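Type II secretion system protein F (Vibrio cholerae, PDB 3C1Q) forms part of the inner-membrane complex of the type II secretion system, probably supporting energy-dependent export of toxins and proteases from the periplasm. Local coordinates at residues T11-L16 with S42-I47; I17-A22 with Y102-Q107. All coordinates share one frame; numbering follows the deposited sequence.

Contact 1: T11-L16 with S42-I47; sequences TPDLAL and SEKPRI. With CA (calcium ion), chain C.
Asp13 and Lys44 join the start of helix 11-26 to the start of helix 45-59 through a salt bridge, with Lys44 NZ 2.8 Å from Asp13 OD2. The ammonium reaches the syn lone pair of that oxygen, and the two side chains cross at about a right angle. Bends at chi2, chi3 and chi4 steer the lysine chain across to the carboxylate, bringing Lys44 CE to 3.2 Å from Asp13 OD2. Water 1 bridges the pair: it donates to Asp13 OD1 at 2.9 Å and accepts a weak bond from Lys44 NZ.

The nonpolar part is small. Ile47 CD1 packs 3.7 Å from Asp13 CB, an extended CG1 arm (chi2 176°) carrying the methyl to the root of the acid. Ile47 also rests on Ile9.

Lys44 is the N-cap residue of helix 45-59, and its N makes a weak hydrogen bond to Ser42 OG. Just before it, Glu43 OE2 binds a calcium ion at 2.3 Å, together with waters 2, 3 and 4 and with Glu97 and Asp101 of the second subunit, so this turn takes part in the dimer interface.

A residue flanking one of the two segments also hydrogen-bonds Asp13 OD2, while Asp13 N binds Ser10 OG at the helix start. With lysine, water and that further bond around it, the carboxylate is probably kept ionised and has little freedom to rotate.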
loop_
_atom_site.group_PDB
_atom_site.type_symbol
_atom_site.label_atom_id
_atom_site.label_comp_id
_atom_site.label_asym_id
_atom_site.label_seq_id
_atom_site.Cartn_x
_atom_site.Cartn_y
_atom_site.Cartn_z
ATOM N N THR B 11 -13.700 -4.622 4.279
ATOM C CA THR B 11 -13.399 -4.102 2.951
ATOM C C THR B 11 -12.056 -3.367 2.958
ATOM O O THR B 11 -11.224 -3.626 2.089
ATOM C CB THR B 11 -14.568 -3.216 2.453
ATOM O OG1 THR B 11 -15.772 -3.986 2.525
ATOM C CG2 THR B 11 -14.367 -2.748 1.018
ATOM N N PRO B 12 -11.825 -2.473 3.948
ATOM C CA PRO B 12 -10.481 -1.881 4.013
ATOM C C PRO B 12 -9.345 -2.876 4.194
ATOM O O PRO B 12 -8.270 -2.693 3.613
ATOM C CB PRO B 12 -10.538 -0.918 5.205
ATOM C CG PRO B 12 -11.818 -1.094 5.838
ATOM C CD PRO B 12 -12.727 -1.900 4.961
ATOM N N ASP B 13 -9.556 -3.920 4.982
ATOM C CA ASP B 13 -8.451 -4.842 5.222
ATOM C C ASP B 13 -8.173 -5.712 4.010
ATOM O O ASP B 13 -7.019 -6.030 3.736
ATOM C CB ASP B 13 -8.668 -5.647 6.483
ATOM C CG ASP B 13 -8.297 -4.859 7.731
ATOM O OD1 ASP B 13 -7.319 -4.065 7.679
ATOM O OD2 ASP B 13 -8.982 -5.045 8.747
ATOM N N LEU B 14 -9.204 -6.087 3.256
ATOM C CA LEU B 14 -8.929 -6.791 1.981
ATOM C C LEU B 14 -8.155 -5.892 1.014
ATOM O O LEU B 14 -7.204 -6.337 0.374
ATOM C CB LEU B 14 -10.206 -7.295 1.308
ATOM C CG LEU B 14 -9.953 -8.120 0.035
ATOM C CD1 LEU B 14 -9.179 -9.397 0.363
ATOM C CD2 LEU B 14 -11.273 -8.427 -0.648
ATOM N N ALA B 15 -8.546 -4.623 0.924
ATOM C CA ALA B 15 -7.866 -3.659 0.066
ATOM C C ALA B 15 -6.397 -3.492 0.449
ATOM O O ALA B 15 -5.520 -3.414 -0.426
ATOM C CB ALA B 15 -8.582 -2.323 0.114
ATOM N N LEU B 16 -6.139 -3.456 1.749
ATOM C CA LEU B 16 -4.797 -3.264 2.256
ATOM C C LEU B 16 -3.931 -4.440 1.831
ATOM O O LEU B 16 -2.894 -4.244 1.179
ATOM C CB LEU B 16 -4.819 -3.130 3.773
ATOM C CG LEU B 16 -3.481 -3.132 4.516
ATOM C CD1 LEU B 16 -2.594 -1.989 4.027
ATOM C CD2 LEU B 16 -3.711 -3.063 6.020
ATOM N N SER B 42 0.928 -6.951 9.368
ATOM C CA SER B 42 -0.505 -6.888 9.667
ATOM C C SER B 42 -0.769 -6.536 11.125
ATOM O O SER B 42 -0.122 -7.081 11.990
ATOM C CB SER B 42 -1.179 -8.232 9.368
ATOM O OG SER B 42 -2.600 -8.081 9.443
ATOM N N GLU B 43 -1.736 -5.650 11.371
ATOM C CA GLU B 43 -2.184 -5.280 12.720
ATOM C C GLU B 43 -3.181 -6.273 13.280
ATOM O O GLU B 43 -3.399 -6.314 14.488
ATOM C CB GLU B 43 -2.922 -3.926 12.712
ATOM C CG GLU B 43 -2.179 -2.784 12.121
ATOM C CD GLU B 43 -2.917 -1.459 12.228
ATOM O OE1 GLU B 43 -4.020 -1.397 12.819
ATOM O OE2 GLU B 43 -2.371 -0.463 11.730
ATOM N N LYS B 44 -3.816 -7.032 12.393
ATOM C CA LYS B 44 -4.937 -7.904 12.722
ATOM C C LYS B 44 -4.442 -9.352 12.888
ATOM O O LYS B 44 -4.071 -9.989 11.911
ATOM C CB LYS B 44 -5.963 -7.830 11.586
ATOM C CG LYS B 44 -6.584 -6.432 11.346
ATOM C CD LYS B 44 -7.619 -6.115 12.414
ATOM C CE LYS B 44 -8.757 -5.228 11.903
ATOM N NZ LYS B 44 -8.251 -4.005 11.252
ATOM N N PRO B 45 -4.405 -9.870 14.127
ATOM C CA PRO B 45 -3.931 -11.252 14.316
ATOM C C PRO B 45 -4.548 -12.321 13.391
ATOM O O PRO B 45 -3.832 -13.224 12.954
ATOM C CB PRO B 45 -4.269 -11.537 15.784
ATOM C CG PRO B 45 -4.165 -10.205 16.432
ATOM C CD PRO B 45 -4.703 -9.224 15.420
ATOM N N ARG B 46 -5.847 -12.233 13.109
ATOM C CA ARG B 46 -6.517 -13.233 12.272
ATOM C C ARG B 46 -5.962 -13.198 10.863
ATOM O O ARG B 46 -5.844 -14.234 10.192
ATOM C CB ARG B 46 -8.023 -12.981 12.179
ATOM C CG ARG B 46 -8.849 -13.417 13.360
ATOM C CD ARG B 46 -10.343 -13.329 12.994
ATOM N NE ARG B 46 -11.205 -14.091 13.879
ATOM C CZ ARG B 46 -11.475 -15.395 13.753
ATOM N NH1 ARG B 46 -10.929 -16.131 12.782
ATOM N NH2 ARG B 46 -12.292 -15.974 14.608
ATOM N N ILE B 47 -5.673 -11.987 10.400
ATOM C CA ILE B 47 -5.172 -11.795 9.044
ATOM C C ILE B 47 -3.736 -12.295 8.966
ATOM O O ILE B 47 -3.376 -12.983 8.008
ATOM C CB ILE B 47 -5.275 -10.337 8.597
ATOM C CG1 ILE B 47 -6.754 -9.946 8.454
ATOM C CG2 ILE B 47 -4.520 -10.138 7.263
ATOM C CD1 ILE B 47 -6.984 -8.484 8.115
HETATM CA CA CA C . -0.341 -0.313 10.650
HETATM O O HOH W 1 -5.372 -3.394 9.701
HETATM O O HOH W 2 -1.505 -1.382 8.813
HETATM O O HOH W 3 0.550 -2.453 10.918
HETATM O O HOH W 4 0.749 -0.376 12.770
#

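Contact 2: I17-A22 with Y102-Q107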
loop_
_atom_site.group_PDB
_atom_site.type_symbol
_atom_site.label_atom_id
_atom_site.label_comp_id
_atom_site.label_asym_id
_atom_site.label_seq_id
_atom_site.Cartn_x
_atom_site.Cartn_y
_atom_site.Cartn_z
ATOM N N ILE B 17 -4.326 -5.663 2.206
ATOM C CA ILE B 17 -3.447 -6.805 1.910
ATOM C C ILE B 17 -3.307 -7.022 0.415
ATOM O O ILE B 17 -2.245 -7.443 -0.047
ATOM C CB ILE B 17 -3.847 -8.107 2.673
ATOM C CG1 ILE B 17 -5.240 -8.605 2.255
ATOM C CG2 ILE B 17 -3.733 -7.882 4.201
ATOM C CD1 ILE B 17 -5.706 -9.959 2.936
ATOM N N THR B 18 -4.350 -6.723 -0.362
ATOM C CA THR B 18 -4.260 -6.952 -1.814
ATOM C C THR B 18 -3.290 -5.943 -2.462
ATOM O O THR B 18 -2.458 -6.309 -3.300
ATOM C CB THR B 18 -5.659 -6.939 -2.485
ATOM O OG1 THR B 18 -6.508 -7.917 -1.853
ATOM C CG2 THR B 18 -5.553 -7.264 -3.948
ATOM N N ARG B 19 -3.367 -4.694 -2.016
ATOM C CA ARG B 19 -2.431 -3.659 -2.483
ATOM C C ARG B 19 -1.002 -3.988 -2.082
ATOM O O ARG B 19 -0.098 -3.930 -2.902
ATOM C CB ARG B 19 -2.828 -2.280 -1.978
ATOM C CG ARG B 19 -1.836 -1.163 -2.366
ATOM C CD ARG B 19 -1.685 -1.025 -3.846
ATOM N NE ARG B 19 -2.927 -0.544 -4.470
ATOM C CZ ARG B 19 -3.149 -0.584 -5.784
ATOM N NH1 ARG B 19 -2.228 -1.095 -6.592
ATOM N NH2 ARG B 19 -4.284 -0.123 -6.291
ATOM N N GLN B 20 -0.799 -4.394 -0.836
ATOM C CA GLN B 20 0.543 -4.746 -0.373
ATOM C C GLN B 20 1.100 -5.927 -1.163
ATOM O O GLN B 20 2.242 -5.881 -1.625
ATOM C CB GLN B 20 0.542 -5.065 1.119
ATOM C CG GLN B 20 0.179 -3.876 2.003
ATOM C CD GLN B 20 0.162 -4.227 3.470
ATOM O OE1 GLN B 20 -0.586 -5.114 3.897
ATOM N NE2 GLN B 20 1.001 -3.541 4.258
ATOM N N LEU B 21 0.300 -6.975 -1.343
ATOM C CA LEU B 21 0.792 -8.143 -2.085
ATOM C C LEU B 21 1.098 -7.745 -3.543
ATOM O O LEU B 21 2.122 -8.127 -4.099
ATOM C CB LEU B 21 -0.203 -9.297 -2.010
ATOM C CG LEU B 21 0.222 -10.609 -2.621
ATOM C CD1 LEU B 21 1.464 -11.190 -1.885
ATOM C CD2 LEU B 21 -0.968 -11.596 -2.601
ATOM N N ALA B 22 0.228 -6.950 -4.162
ATOM C CA ALA B 22 0.465 -6.504 -5.531
ATOM C C ALA B 22 1.754 -5.691 -5.659
ATOM O O ALA B 22 2.524 -5.864 -6.603
ATOM C CB ALA B 22 -0.706 -5.680 -6.033
ATOM N N TYR B 102 -9.156 -2.958 -7.971
ATOM C CA TYR B 102 -10.581 -3.314 -7.790
ATOM C C TYR B 102 -10.959 -3.204 -6.311
ATOM O O TYR B 102 -11.942 -2.562 -5.952
ATOM C CB TYR B 102 -10.845 -4.734 -8.293
ATOM C CG TYR B 102 -12.220 -5.252 -7.970
ATOM C CD1 TYR B 102 -13.321 -4.875 -8.728
ATOM C CD2 TYR B 102 -12.431 -6.108 -6.884
ATOM C CE1 TYR B 102 -14.600 -5.347 -8.425
ATOM C CE2 TYR B 102 -13.700 -6.587 -6.587
ATOM C CZ TYR B 102 -14.776 -6.191 -7.345
ATOM O OH TYR B 102 -16.030 -6.689 -7.032
ATOM N N ALA B 103 -10.132 -3.793 -5.461
ATOM C CA ALA B 103 -10.378 -3.776 -4.026
ATOM C C ALA B 103 -10.296 -2.357 -3.440
ATOM O O ALA B 103 -11.105 -2.001 -2.559
ATOM C CB ALA B 103 -9.417 -4.737 -3.298
ATOM N N GLU B 104 -9.347 -1.549 -3.929
ATOM C CA GLU B 104 -9.185 -0.146 -3.513
ATOM C C GLU B 104 -10.420 0.666 -3.871
ATOM O O GLU B 104 -10.953 1.432 -3.060
ATOM C CB GLU B 104 -7.957 0.485 -4.209
ATOM C CG GLU B 104 -7.780 1.993 -3.957
ATOM C CD GLU B 104 -6.676 2.647 -4.788
ATOM O OE1 GLU B 104 -5.858 1.940 -5.351
ATOM O OE2 GLU B 104 -6.625 3.886 -4.882
ATOM N N ASN B 105 -10.847 0.511 -5.115
ATOM C CA ASN B 105 -12.025 1.195 -5.634
ATOM C C ASN B 105 -13.244 0.848 -4.806
ATOM O O ASN B 105 -14.011 1.733 -4.438
ATOM C CB ASN B 105 -12.278 0.793 -7.089
ATOM C CG ASN B 105 -13.541 1.425 -7.667
ATOM O OD1 ASN B 105 -14.551 0.737 -7.975
ATOM N ND2 ASN B 105 -13.493 2.734 -7.832
ATOM N N ARG B 106 -13.420 -0.443 -4.522
ATOM C CA ARG B 106 -14.552 -0.917 -3.745
ATOM C C ARG B 106 -14.543 -0.265 -2.350
ATOM O O ARG B 106 -15.566 0.226 -1.875
ATOM C CB ARG B 106 -14.511 -2.440 -3.643
ATOM C CG ARG B 106 -15.674 -3.038 -2.945
ATOM C CD ARG B 106 -15.845 -4.515 -3.277
ATOM N NE ARG B 106 -17.182 -4.923 -2.869
ATOM C CZ ARG B 106 -17.532 -5.223 -1.622
ATOM N NH1 ARG B 106 -16.640 -5.193 -0.636
ATOM N NH2 ARG B 106 -18.787 -5.563 -1.360
ATOM N N GLN B 107 -13.387 -0.263 -1.703
ATOM C CA GLN B 107 -13.232 0.375 -0.396
ATOM C C GLN B 107 -13.591 1.862 -0.447
ATOM O O GLN B 107 -14.304 2.371 0.422
ATOM C CB GLN B 107 -11.797 0.189 0.129
ATOM C CG GLN B 107 -11.385 1.087 1.322
ATOM C CD GLN B 107 -12.355 1.065 2.476
ATOM O OE1 GLN B 107 -13.145 0.120 2.635
ATOM N NE2 GLN B 107 -12.310 2.116 3.305
#
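The guanidinium of Arg19 receives Glu104 OE1 at its edge: NH2 lies 2.8 Å from OE1 in a salt bridge that is also a hydrogen bond. The oxygen is tilted 24° from the guanidinium plane and is met nearly along its C-O axis. With the two planes 79° apart, the groups stand almost perpendicular, so one nitrogen meets one oxygen rather than two pairing with two, and the N-H...O angle is a bent 139°. Glu104 was modelled in two conformers, and this geometry belongs to one of them.

Bends at chi2 and chi3 turn the Arg19 guanidinium toward helix 92-121, where the extended Glu104 meets it. The same NH2 also binds Asp101 OD1, and NH1 binds Glu97 OE2, both in this chain and both calcium ligands; the buried NE has no partner in the model. This places Arg19 in the second shell of the metal, where it probably helps to orient the acids.

In this all-helical first cytoplasmic domain, helix 11-26 packs here against the long helix 92-121. The small residues Thr18 and Ala103 let the backbones approach, their CA atoms 7.2 Å apart. Thr18 CB and Ala103 CB face each other at 4.4 Å, while Thr18 OG1 turns back to hydrogen-bond Leu14 O one helical turn earlier. Leu16 of the second subunit packs on Arg19, and neighbouring Gln20 NE2 hydrogen-bonds Thr23 OG1 of that subunit.

How the contacts relate
Contacts 1 and 2 share helix 11-26, using successive parts of it, and their centres lie 11 Å apart. Gln107, from the 102-107 side of contact 2, bears on the first turn of helix 11-26, with its OE1 3.1 Å from Pro12 CD. Further along, Ala15 CB sits 3.7 Å from Ala103 O. Calcium relates the two across the dimer: the ion on the Glu43 side of contact 1 is completed by acids of the second subunit, whereas Arg19 of contact 2, its side chain about 4 Å from a bound calcium, hydrogen-bonds the equivalent acids, Glu97 and Asp101, of its own chain and probably steadies them. Each subunit thus presumably contributes complementary halves to two metal sites.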